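Conserved protein (Methanothermobacter thermautotrophicus, PDB 1T57) binds flavin mononucleotide through a pyruvate kinase C-terminal-like alpha/beta fold and also carries magnesium, although its biological role is unknown. Local coordinates at residues G44-Q49 / I197-A202; V57-V60 / T64-R67; H81-G84 / Q90-L93; I154-A157 / L161-V164. One frame throughout, in Å; residues are numbered along the deposited sequence.

Contact 1 of 4, residues G44-Q49 / I197-A202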
loop_
_atom_site.group_PDB
_atom_site.type_symbol
_atom_site.label_atom_id
_atom_site.label_comp_id
_atom_site.label_asym_id
_atom_site.label_seq_id
_atom_site.Cartn_x
_atom_site.Cartn_y
_atom_site.Cartn_z
ATOM N N GLY A 44 -20.668 -35.074 1.999
ATOM C CA GLY A 44 -21.929 -35.721 1.691
ATOM C C GLY A 44 -22.815 -35.672 2.913
ATOM O O GLY A 44 -23.904 -35.103 2.876
ATOM N N GLU A 45 -22.308 -36.233 4.010
ATOM C CA GLU A 45 -23.038 -36.295 5.270
ATOM C C GLU A 45 -23.503 -34.929 5.739
ATOM O O GLU A 45 -24.684 -34.736 6.025
ATOM C CB GLU A 45 -22.159 -36.954 6.340
ATOM C CG GLU A 45 -22.908 -37.606 7.492
ATOM C CD GLU A 45 -21.969 -38.264 8.494
ATOM O OE1 GLU A 45 -22.377 -39.265 9.124
ATOM O OE2 GLU A 45 -20.828 -37.778 8.648
ATOM N N ARG A 46 -22.582 -33.975 5.818
ATOM C CA ARG A 46 -22.929 -32.645 6.290
ATOM C C ARG A 46 -23.932 -31.980 5.377
ATOM O O ARG A 46 -24.765 -31.201 5.835
ATOM C CB ARG A 46 -21.683 -31.767 6.426
ATOM C CG ARG A 46 -21.992 -30.359 6.838
ATOM C CD ARG A 46 -22.483 -30.275 8.267
ATOM N NE ARG A 46 -21.381 -30.099 9.196
ATOM C CZ ARG A 46 -20.733 -31.092 9.791
ATOM N NH1 ARG A 46 -21.076 -32.351 9.563
ATOM N NH2 ARG A 46 -19.744 -30.824 10.632
ATOM N N ALA A 47 -23.866 -32.287 4.087
ATOM C CA ALA A 47 -24.822 -31.707 3.169
ATOM C C ALA A 47 -26.230 -32.225 3.503
ATOM O O ALA A 47 -27.182 -31.447 3.638
ATOM C CB ALA A 47 -24.455 -32.044 1.743
ATOM N N ASP A 48 -26.376 -33.536 3.646
ATOM C CA ASP A 48 -27.689 -34.090 3.998
ATOM C C ASP A 48 -28.161 -33.431 5.291
ATOM O O ASP A 48 -29.286 -32.929 5.384
ATOM C CB ASP A 48 -27.585 -35.596 4.229
ATOM C CG ASP A 48 -27.302 -36.359 2.958
ATOM O OD1 ASP A 48 -26.885 -37.538 3.055
ATOM O OD2 ASP A 48 -27.506 -35.781 1.864
ATOM N N GLN A 49 -27.277 -33.449 6.286
ATOM C CA GLN A 49 -27.576 -32.879 7.586
ATOM C C GLN A 49 -28.139 -31.473 7.512
ATOM O O GLN A 49 -29.129 -31.165 8.173
ATOM C CB GLN A 49 -26.324 -32.892 8.473
ATOM C CG GLN A 49 -25.842 -34.301 8.824
ATOM C CD GLN A 49 -24.710 -34.314 9.839
ATOM O OE1 GLN A 49 -24.117 -35.362 10.105
ATOM N NE2 GLN A 49 -24.414 -33.154 10.420
ATOM N N ILE A 197 -17.849 -17.603 7.258
ATOM C CA ILE A 197 -17.421 -18.968 7.412
ATOM C C ILE A 197 -18.201 -19.543 8.588
ATOM O O ILE A 197 -18.061 -19.100 9.725
ATOM C CB ILE A 197 -15.898 -19.040 7.626
ATOM C CG1 ILE A 197 -15.206 -18.585 6.334
ATOM C CG2 ILE A 197 -15.482 -20.466 8.004
ATOM C CD1 ILE A 197 -13.708 -18.690 6.350
ATOM N N HIS A 198 -19.017 -20.542 8.292
ATOM C CA HIS A 198 -19.874 -21.180 9.293
ATOM C C HIS A 198 -19.346 -22.450 10.004
ATOM O O HIS A 198 -19.231 -22.477 11.234
ATOM C CB HIS A 198 -21.239 -21.450 8.645
ATOM C CG HIS A 198 -21.895 -20.220 8.082
ATOM N ND1 HIS A 198 -22.545 -20.214 6.866
ATOM C CD2 HIS A 198 -22.043 -18.972 8.594
ATOM C CE1 HIS A 198 -23.071 -19.019 6.652
ATOM N NE2 HIS A 198 -22.780 -18.248 7.683
ATOM N N GLU A 199 -19.012 -23.492 9.242
ATOM C CA GLU A 199 -18.496 -24.740 9.820
ATOM C C GLU A 199 -17.292 -25.296 9.071
ATOM O O GLU A 199 -17.187 -25.169 7.848
ATOM C CB GLU A 199 -19.586 -25.818 9.816
ATOM C CG GLU A 199 -20.733 -25.574 10.756
ATOM C CD GLU A 199 -21.919 -26.471 10.449
ATOM O OE1 GLU A 199 -21.712 -27.655 10.120
ATOM O OE2 GLU A 199 -23.068 -25.996 10.551
ATOM N N VAL A 200 -16.378 -25.923 9.803
ATOM C CA VAL A 200 -15.216 -26.535 9.165
ATOM C C VAL A 200 -15.463 -28.049 9.196
ATOM O O VAL A 200 -15.314 -28.690 10.233
ATOM C CB VAL A 200 -13.911 -26.198 9.911
ATOM C CG1 VAL A 200 -12.702 -26.799 9.161
ATOM C CG2 VAL A 200 -13.768 -24.698 10.048
ATOM N N ILE A 201 -15.865 -28.620 8.064
ATOM C CA ILE A 201 -16.131 -30.054 8.000
ATOM C C ILE A 201 -14.851 -30.856 8.218
ATOM O O ILE A 201 -14.861 -31.860 8.912
ATOM C CB ILE A 201 -16.739 -30.428 6.646
ATOM C CG1 ILE A 201 -18.021 -29.621 6.430
ATOM C CG2 ILE A 201 -17.053 -31.889 6.612
ATOM C CD1 ILE A 201 -18.438 -29.425 4.991
ATOM N N ALA A 202 -13.742 -30.409 7.635
ATOM C CA ALA A 202 -12.463 -31.110 7.796
ATOM C C ALA A 202 -11.285 -30.209 7.398
ATOM O O ALA A 202 -11.425 -29.362 6.534
ATOM C CB ALA A 202 -12.474 -32.372 6.950
HETATM O O HOH W 1 -17.661 -29.412 11.319
#

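Contact 2 of 4, residues V57-V60 / T64-R67. With FMN (flavin mononucleotide), chain E.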
loop_
_atom_site.group_PDB
_atom_site.type_symbol
_atom_site.label_atom_id
_atom_site.label_comp_id
_atom_site.label_asym_id
_atom_site.label_seq_id
_atom_site.Cartn_x
_atom_site.Cartn_y
_atom_site.Cartn_z
ATOM N N VAL A 57 -16.048 -26.386 -5.977
ATOM C CA VAL A 57 -14.842 -27.183 -5.754
ATOM C C VAL A 57 -13.680 -26.872 -6.656
ATOM O O VAL A 57 -13.837 -26.786 -7.863
ATOM C CB VAL A 57 -15.113 -28.686 -5.946
ATOM C CG1 VAL A 57 -13.931 -29.491 -5.454
ATOM C CG2 VAL A 57 -16.357 -29.081 -5.230
ATOM N N ALA A 58 -12.508 -26.749 -6.062
ATOM C CA ALA A 58 -11.296 -26.486 -6.815
ATOM C C ALA A 58 -10.791 -27.798 -7.387
ATOM O O ALA A 58 -10.405 -28.712 -6.643
ATOM C CB ALA A 58 -10.233 -25.886 -5.915
ATOM N N SER A 59 -10.802 -27.889 -8.708
ATOM C CA SER A 59 -10.324 -29.082 -9.393
ATOM C C SER A 59 -9.610 -28.628 -10.650
ATOM O O SER A 59 -10.240 -28.292 -11.662
ATOM C CB SER A 59 -11.481 -30.013 -9.771
ATOM O OG SER A 59 -10.966 -31.300 -10.070
ATOM N N VAL A 60 -8.284 -28.613 -10.567
ATOM C CA VAL A 60 -7.450 -28.189 -11.673
ATOM C C VAL A 60 -7.621 -29.128 -12.861
ATOM O O VAL A 60 -7.947 -28.688 -13.964
ATOM C CB VAL A 60 -5.964 -28.140 -11.254
ATOM C CG1 VAL A 60 -5.112 -27.672 -12.435
ATOM C CG2 VAL A 60 -5.788 -27.193 -10.057
ATOM N N THR A 64 -10.999 -34.502 -8.910
ATOM C CA THR A 64 -11.756 -34.231 -7.681
ATOM C C THR A 64 -13.209 -33.864 -7.940
ATOM O O THR A 64 -14.100 -34.301 -7.235
ATOM C CB THR A 64 -11.152 -33.089 -6.886
ATOM O OG1 THR A 64 -9.727 -33.114 -7.019
ATOM C CG2 THR A 64 -11.536 -33.234 -5.428
ATOM N N ALA A 65 -13.438 -33.039 -8.954
ATOM C CA ALA A 65 -14.787 -32.644 -9.326
ATOM C C ALA A 65 -15.572 -33.912 -9.668
ATOM O O ALA A 65 -16.684 -34.113 -9.157
ATOM C CB ALA A 65 -14.739 -31.715 -10.533
ATOM N N LEU A 66 -14.981 -34.765 -10.517
ATOM C CA LEU A 66 -15.613 -36.020 -10.940
ATOM C C LEU A 66 -16.104 -36.836 -9.763
ATOM O O LEU A 66 -17.292 -37.137 -9.663
ATOM C CB LEU A 66 -14.644 -36.870 -11.751
ATOM C CG LEU A 66 -14.373 -36.419 -13.183
ATOM C CD1 LEU A 66 -13.284 -37.297 -13.785
ATOM C CD2 LEU A 66 -15.660 -36.484 -13.991
ATOM N N ARG A 67 -15.192 -37.172 -8.858
ATOM C CA ARG A 67 -15.550 -37.943 -7.678
ATOM C C ARG A 67 -16.739 -37.338 -6.943
ATOM O O ARG A 67 -17.781 -37.979 -6.779
ATOM C CB ARG A 67 -14.346 -38.038 -6.743
ATOM C CG ARG A 67 -13.141 -38.652 -7.404
ATOM C CD ARG A 67 -13.564 -39.893 -8.190
ATOM N NE ARG A 67 -12.770 -40.046 -9.406
ATOM C CZ ARG A 67 -13.291 -40.241 -10.613
ATOM N NH1 ARG A 67 -14.610 -40.312 -10.768
ATOM N NH2 ARG A 67 -12.493 -40.348 -11.667
HETATM N N1 FMN E . -3.779 -25.623 -4.033
HETATM C C2 FMN E . -2.909 -25.168 -3.049
HETATM O O2 FMN E . -2.323 -25.956 -2.332
HETATM N N3 FMN E . -2.777 -23.846 -2.719
HETATM C C4 FMN E . -3.367 -22.886 -3.500
HETATM O O4 FMN E . -3.338 -21.707 -3.123
HETATM C C4A FMN E . -4.270 -23.312 -4.476
HETATM N N5 FMN E . -4.929 -22.383 -5.248
HETATM C C5A FMN E . -6.006 -22.801 -5.994
HETATM C C6 FMN E . -6.666 -21.846 -6.748
HETATM C C7 FMN E . -7.665 -22.203 -7.612
HETATM C C7M FMN E . -8.263 -21.106 -8.430
HETATM C C8 FMN E . -7.689 -23.510 -8.082
HETATM C C8M FMN E . -8.692 -23.935 -9.140
HETATM C C9 FMN E . -7.005 -24.485 -7.359
HETATM C C9A FMN E . -6.230 -24.159 -6.241
HETATM N N10 FMN E . -5.366 -25.105 -5.672
HETATM C C10 FMN E . -4.517 -24.683 -4.679
HETATM C "C1'" FMN E . -5.508 -26.592 -5.912
HETATM C "C2'" FMN E . -6.720 -27.097 -5.179
HETATM O "O2'" FMN E . -6.619 -26.684 -3.811
HETATM C "C3'" FMN E . -6.780 -28.607 -5.204
HETATM O "O3'" FMN E . -5.603 -29.160 -4.697
HETATM C "C4'" FMN E . -7.332 -29.353 -6.431
HETATM O "O4'" FMN E . -7.471 -30.679 -5.976
HETATM C "C5'" FMN E . -6.565 -29.641 -7.702
HETATM O "O5'" FMN E . -7.428 -30.538 -8.364
HETATM P P FMN E . -7.106 -31.984 -8.989
HETATM O O1P FMN E . -8.261 -32.327 -9.865
HETATM O O2P FMN E . -6.922 -33.079 -7.920
HETATM O O3P FMN E . -5.828 -31.819 -9.823
#

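Contact 3 of 4, residues H81-G84 / Q90-L93. With FMN (flavin mononucleotide), chain E.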
loop_
_atom_site.group_PDB
_atom_site.type_symbol
_atom_site.label_atom_id
_atom_site.label_comp_id
_atom_site.label_asym_id
_atom_site.label_seq_id
_atom_site.Cartn_x
_atom_site.Cartn_y
_atom_site.Cartn_z
ATOM N N HIS A 81 -7.672 -23.934 -12.607
ATOM C CA HIS A 81 -6.705 -22.836 -12.589
ATOM C C HIS A 81 -6.948 -21.902 -13.768
ATOM O O HIS A 81 -7.538 -22.310 -14.772
ATOM C CB HIS A 81 -5.293 -23.391 -12.688
ATOM C CG HIS A 81 -4.714 -23.791 -11.372
ATOM N ND1 HIS A 81 -3.534 -24.494 -11.265
ATOM C CD2 HIS A 81 -5.144 -23.582 -10.108
ATOM C CE1 HIS A 81 -3.266 -24.705 -9.989
ATOM N NE2 HIS A 81 -4.226 -24.162 -9.266
ATOM N N HIS A 82 -6.496 -20.654 -13.656
ATOM C CA HIS A 82 -6.690 -19.694 -14.740
ATOM C C HIS A 82 -5.684 -20.044 -15.814
ATOM O O HIS A 82 -4.672 -20.664 -15.521
ATOM C CB HIS A 82 -6.453 -18.256 -14.270
ATOM C CG HIS A 82 -5.013 -17.908 -14.024
ATOM N ND1 HIS A 82 -4.417 -18.028 -12.786
ATOM C CD2 HIS A 82 -4.078 -17.367 -14.840
ATOM C CE1 HIS A 82 -3.177 -17.567 -12.848
ATOM N NE2 HIS A 82 -2.948 -17.161 -14.084
ATOM N N ALA A 83 -5.970 -19.659 -17.050
ATOM C CA ALA A 83 -5.077 -19.931 -18.160
ATOM C C ALA A 83 -3.827 -19.113 -17.908
ATOM O O ALA A 83 -3.912 -17.940 -17.550
ATOM C CB ALA A 83 -5.723 -19.507 -19.475
ATOM N N GLY A 84 -2.664 -19.726 -18.072
ATOM C CA GLY A 84 -1.442 -18.990 -17.845
ATOM C C GLY A 84 -0.868 -19.228 -16.468
ATOM O O GLY A 84 0.202 -18.709 -16.154
ATOM N N GLN A 90 -1.875 -21.062 -21.801
ATOM C CA GLN A 90 -2.335 -22.428 -21.601
ATOM C C GLN A 90 -3.265 -22.685 -20.420
ATOM O O GLN A 90 -3.074 -22.159 -19.327
ATOM C CB GLN A 90 -1.131 -23.384 -21.537
ATOM C CG GLN A 90 -0.510 -23.688 -22.902
ATOM C CD GLN A 90 -1.566 -24.058 -23.927
ATOM O OE1 GLN A 90 -2.524 -24.757 -23.603
ATOM N NE2 GLN A 90 -1.391 -23.607 -25.168
ATOM N N LEU A 91 -4.268 -23.520 -20.679
ATOM C CA LEU A 91 -5.264 -23.936 -19.700
ATOM C C LEU A 91 -4.925 -25.382 -19.265
ATOM O O LEU A 91 -4.817 -26.280 -20.113
ATOM C CB LEU A 91 -6.653 -23.887 -20.345
ATOM C CG LEU A 91 -7.870 -23.834 -19.430
ATOM C CD1 LEU A 91 -7.891 -22.489 -18.696
ATOM C CD2 LEU A 91 -9.136 -24.016 -20.257
ATOM N N GLU A 92 -4.761 -25.614 -17.959
ATOM C CA GLU A 92 -4.430 -26.953 -17.448
ATOM C C GLU A 92 -5.550 -27.953 -17.641
ATOM O O GLU A 92 -5.313 -29.141 -17.849
ATOM C CB GLU A 92 -4.087 -26.901 -15.955
ATOM C CG GLU A 92 -2.632 -26.686 -15.661
ATOM C CD GLU A 92 -2.430 -25.941 -14.375
ATOM O OE1 GLU A 92 -1.624 -26.369 -13.519
ATOM O OE2 GLU A 92 -3.094 -24.902 -14.221
ATOM N N LEU A 93 -6.774 -27.467 -17.551
ATOM C CA LEU A 93 -7.927 -28.323 -17.701
ATOM C C LEU A 93 -8.010 -28.835 -19.142
ATOM O O LEU A 93 -8.109 -28.048 -20.090
ATOM C CB LEU A 93 -9.183 -27.530 -17.303
ATOM C CG LEU A 93 -10.514 -28.262 -17.115
ATOM C CD1 LEU A 93 -11.233 -28.385 -18.428
ATOM C CD2 LEU A 93 -10.265 -29.625 -16.500
HETATM N N1 FMN E . -3.779 -25.623 -4.033
HETATM C C2 FMN E . -2.909 -25.168 -3.049
HETATM O O2 FMN E . -2.323 -25.956 -2.332
HETATM N N3 FMN E . -2.777 -23.846 -2.719
HETATM C C4 FMN E . -3.367 -22.886 -3.500
HETATM O O4 FMN E . -3.338 -21.707 -3.123
HETATM C C4A FMN E . -4.270 -23.312 -4.476
HETATM N N5 FMN E . -4.929 -22.383 -5.248
HETATM C C5A FMN E . -6.006 -22.801 -5.994
HETATM C C6 FMN E . -6.666 -21.846 -6.748
HETATM C C7 FMN E . -7.665 -22.203 -7.612
HETATM C C7M FMN E . -8.263 -21.106 -8.430
HETATM C C8 FMN E . -7.689 -23.510 -8.082
HETATM C C8M FMN E . -8.692 -23.935 -9.140
HETATM C C9 FMN E . -7.005 -24.485 -7.359
HETATM C C9A FMN E . -6.230 -24.159 -6.241
HETATM N N10 FMN E . -5.366 -25.105 -5.672
HETATM C C10 FMN E . -4.517 -24.683 -4.679
HETATM C "C1'" FMN E . -5.508 -26.592 -5.912
HETATM C "C2'" FMN E . -6.720 -27.097 -5.179
HETATM O "O2'" FMN E . -6.619 -26.684 -3.811
HETATM C "C3'" FMN E . -6.780 -28.607 -5.204
HETATM O "O3'" FMN E . -5.603 -29.160 -4.697
HETATM C "C4'" FMN E . -7.332 -29.353 -6.431
HETATM O "O4'" FMN E . -7.471 -30.679 -5.976
HETATM C "C5'" FMN E . -6.565 -29.641 -7.702
HETATM O "O5'" FMN E . -7.428 -30.538 -8.364
HETATM P P FMN E . -7.106 -31.984 -8.989
HETATM O O1P FMN E . -8.261 -32.327 -9.865
HETATM O O2P FMN E . -6.922 -33.079 -7.920
HETATM O O3P FMN E . -5.828 -31.819 -9.823
#

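Contact 4 of 4, residues I154-A157 / L161-V164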
loop_
_atom_site.group_PDB
_atom_site.type_symbol
_atom_site.label_atom_id
_atom_site.label_comp_id
_atom_site.label_asym_id
_atom_site.label_seq_id
_atom_site.Cartn_x
_atom_site.Cartn_y
_atom_site.Cartn_z
ATOM N N ILE A 154 -15.648 -16.838 -3.752
ATOM C CA ILE A 154 -15.726 -15.509 -4.344
ATOM C C ILE A 154 -15.810 -15.600 -5.878
ATOM O O ILE A 154 -16.676 -15.013 -6.504
ATOM C CB ILE A 154 -14.483 -14.662 -3.925
ATOM C CG1 ILE A 154 -14.566 -14.285 -2.450
ATOM C CG2 ILE A 154 -14.396 -13.442 -4.747
ATOM C CD1 ILE A 154 -13.247 -13.845 -1.837
HETATM N N MSE A 155 -14.906 -16.340 -6.479
HETATM C CA MSE A 155 -14.931 -16.480 -7.929
HETATM C C MSE A 155 -16.288 -16.993 -8.454
HETATM O O MSE A 155 -16.843 -16.462 -9.406
HETATM C CB MSE A 155 -13.825 -17.437 -8.358
HETATM C CG MSE A 155 -12.457 -17.077 -7.794
HETATM SE SE MSE A 155 -11.060 -18.381 -8.276
HETATM C CE MSE A 155 -10.757 -19.231 -6.624
ATOM N N ALA A 156 -16.806 -18.038 -7.828
ATOM C CA ALA A 156 -18.066 -18.631 -8.263
ATOM C C ALA A 156 -19.221 -17.656 -8.130
ATOM O O ALA A 156 -20.112 -17.644 -8.974
ATOM C CB ALA A 156 -18.349 -19.910 -7.475
ATOM N N ALA A 157 -19.210 -16.852 -7.070
ATOM C CA ALA A 157 -20.255 -15.861 -6.864
ATOM C C ALA A 157 -20.224 -14.836 -7.981
ATOM O O ALA A 157 -21.241 -14.572 -8.627
ATOM C CB ALA A 157 -20.062 -15.166 -5.579
ATOM N N LEU A 161 -22.208 -18.193 -10.701
ATOM C CA LEU A 161 -22.375 -19.629 -10.691
ATOM C C LEU A 161 -22.929 -20.170 -9.385
ATOM O O LEU A 161 -23.449 -21.276 -9.354
ATOM C CB LEU A 161 -21.070 -20.320 -11.074
ATOM C CG LEU A 161 -20.720 -20.106 -12.547
ATOM C CD1 LEU A 161 -19.454 -20.905 -12.957
ATOM C CD2 LEU A 161 -21.920 -20.557 -13.367
ATOM N N ILE A 162 -22.777 -19.422 -8.297
ATOM C CA ILE A 162 -23.363 -19.825 -7.014
ATOM C C ILE A 162 -23.939 -18.574 -6.339
ATOM O O ILE A 162 -23.584 -17.443 -6.698
ATOM C CB ILE A 162 -22.368 -20.497 -6.073
ATOM C CG1 ILE A 162 -21.315 -19.486 -5.626
ATOM C CG2 ILE A 162 -21.806 -21.705 -6.729
ATOM C CD1 ILE A 162 -20.228 -20.050 -4.779
ATOM N N PRO A 163 -24.847 -18.757 -5.369
ATOM C CA PRO A 163 -25.498 -17.661 -4.629
ATOM C C PRO A 163 -24.649 -17.075 -3.522
ATOM O O PRO A 163 -23.749 -17.728 -3.034
ATOM C CB PRO A 163 -26.733 -18.329 -4.031
ATOM C CG PRO A 163 -26.221 -19.699 -3.739
ATOM C CD PRO A 163 -25.387 -20.061 -4.941
ATOM N N VAL A 164 -24.977 -15.859 -3.104
ATOM C CA VAL A 164 -24.276 -15.182 -2.014
ATOM C C VAL A 164 -25.386 -14.934 -1.008
ATOM O O VAL A 164 -25.258 -14.161 -0.044
ATOM C CB VAL A 164 -23.711 -13.857 -2.501
ATOM C CG1 VAL A 164 -22.812 -14.116 -3.691
ATOM C CG2 VAL A 164 -24.840 -12.899 -2.898
HETATM O O HOH W 2 -24.139 -15.060 -7.791
#

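Contact 1 of 4, residues G44-Q49 / I197-A202
E199 OE1 receives R46 NE in a salt bridge 2.6 Å long, a charged link between segments 44-49 and 197-202. The oxygen is approached nearly end-on but sits somewhat out of the guanidinium plane, while the N-H...O angle of 140° shows a bond that is bent at the hydrogen; guanidinium and carboxylate are twisted 42° against each other, and only NE is bonded, a single contact and not a flat two-bond fork. R46 reaches across with CG anti to its backbone N (chi1 177°), then folds at its next two torsions so that NE, and not the far end of the chain, turns to the glutamate. The bent aliphatic part lies beside I201: R46 CG is 4.1 Å from both I201 CG1 and I201 CD1, and the two side chains run past each other in opposite directions. Beyond the bend, a water 2.6 Å from R46 NH2 is held there weakly and donates to V200 O at 2.7 Å, tying the arginine to the strand backbone as well. R46 NH2 has a further acceptor in K24 O, and the second carboxylate oxygen, E199 OE2, is gripped by K23 NZ and by R205 NH2 of the second subunit, which would probably stabilise the ionised glutamate in this buried place. A classic beta bulge interrupts the strand, H198 and E199 both facing V183. Segment 197-202 thus runs between strands 22-28 and 180-185 with L42 and L50 of helix 36-50 packed against it, and I169 of strand 168-172 touches both R46 and I201.

Contact 2 of 4, residues V57-V60 / T64-R67
This is a strand-to-helix junction, with S59 just past the end of strand 54-58 meeting T64 and A65 in the first turn of helix 63-69, the first half of a beta-alpha-beta unit, and it is wrapped round the ribityl phosphate of FMN. S59 brings the two sides together. Its OG, anti to the backbone N (chi1 -163°), accepts A65 N at 3.2 Å with a fairly straight N-H...O angle of 159° and donates to FMN O1P, though the placing of this oxygen is less certain than that of its neighbours, which makes both bonds somewhat provisional. Beside the bond the carbons close up, S59 CB lying 3.8 Å from A65 CB. Further back along the strand V57 CG1 meets T64 CG2 loosely, at 4.4 Å. T64 splits its branches: CG2 turns to V57, while OG1 stands 2.9 Å from FMN O2P and donates a weak bond to FMN O4' at 3.5 Å. A firmer hold comes from the backbone, where V60 N gives its hydrogen to FMN O5' at 3.0 Å. Apolar atoms follow the ligand from there toward the flavin, with V60 CG2 3.5 Å from FMN C5' and A58 CB against FMN C2' and C9. FMN is also hydrogen-bonded by S61, R140 and K147, among others. A loop leaving a parallel strand and cradling a phosphate beside the start of the next helix is the arrangement familiar from Rossmann-like nucleotide-binding sites.

Contact 3 of 4, residues H81-G84 / Q90-L93
H81 and E92 cross at a slant, with the imidazole and carboxylate planes 35° apart and the ring turned so that ND1 looks at the glutamate. E92 OE2 lies in the ring plane, 3.0 Å from H81 ND1, and takes the hydrogen on its syn side but tilted out of the carboxylate plane, with an N-H...O angle of 138°. E92 OE1 adds a weak second bond to the same nitrogen. CG anti to the carbonyl carbon (chi1 -85°) places the H81 ring between glutamate and flavin, and the ring's own rotation puts ND1 at E92 and the CD2-NE2 edge at FMN: CD2 is 3.3 Å from FMN C8 and NE2 is 3.4 Å from FMN C9, both on the benzenoid ring.

Farther out the backbones clasp each other. G84 N donates to Q90 O at 2.8 Å, and A83 CA sends a C-H to the same carbonyl. The methyl of A83 then lies 3.8 Å from L91 CD1. N190 of the third subunit donates to G84 O, so this loop also forms part of a subunit boundary.

H81 ND1 is therefore committed as a donor to a carboxylate. This His-carboxylate bond fixes the rotation of the ring and leaves its CD2-NE2 edge directed at the isoalloxazine.

Contact 4 of 4, residues I154-A157 / L161-V164
A156 and I162 make the tight end of this contact, where A156 CB is only 3.3 Å from I162 CD1, closer than ordinary van der Waals spacing. I162 gets there with CG1 lodged between its own backbone N and carbonyl carbon (chi1 67°), which turns the CG1-CD1 arm against the A156 methyl and alongside A157 N. A second close methyl pair follows: A157 CB and V164 CG1 are 3.5 Å apart. Next to these carbons, A156 O is gripped by two amides of the chain that leaves the helix. L161 N comes at 2.8 Å, nearly head-on to the carbonyl, whereas I162 N, at 3.3 Å, stands 63° out of the carbonyl plane, off any lone pair. The same oxygen thus holds the returning chain twice, and unequally. The side chain of L161, a partly exposed residue, adds only its CB, 3.5 Å from A156 O.

The other side is looser. There no direct bond joins the backbones; a water bridges them instead, donating to A157 O at 3.1 Å and to I162 O at 2.7 Å.

Segment 161-164 is the loop that carries the chain from helix 144-158 back toward strand 168-172, and the contact folds it back against the helix end. A156 packs on V56 of strand 54-58, L161 and I162 on V77 of strand 75-79, and I162 and V164 on P186 and H188 of a loop; G89 of the third subunit meets V164.

Overall arrangement
FMN is the common point for contacts 2 and 3: contact 2 holds its phosphate and ribityl chain, and contact 3 presents a histidine to its benzenoid ring. These two touch directly, V60 CG2 lying 3.5 Å from H81 NE2, with centres about 15 Å apart. Contact 4 stands behind the pocket, the side chain of A156 about 10 Å from FMN, although M155 of its helix touches the ligand. Its nearest atoms are about 7 Å from contacts 2 and 3, and like contact 3 it reaches the third subunit. Contact 1 lies on the opposite side of the chain's centre from contact 3, about 30 Å centre to centre, reaching the second subunit, with the side chain of E199 about 8 Å from a bound magnesium ion.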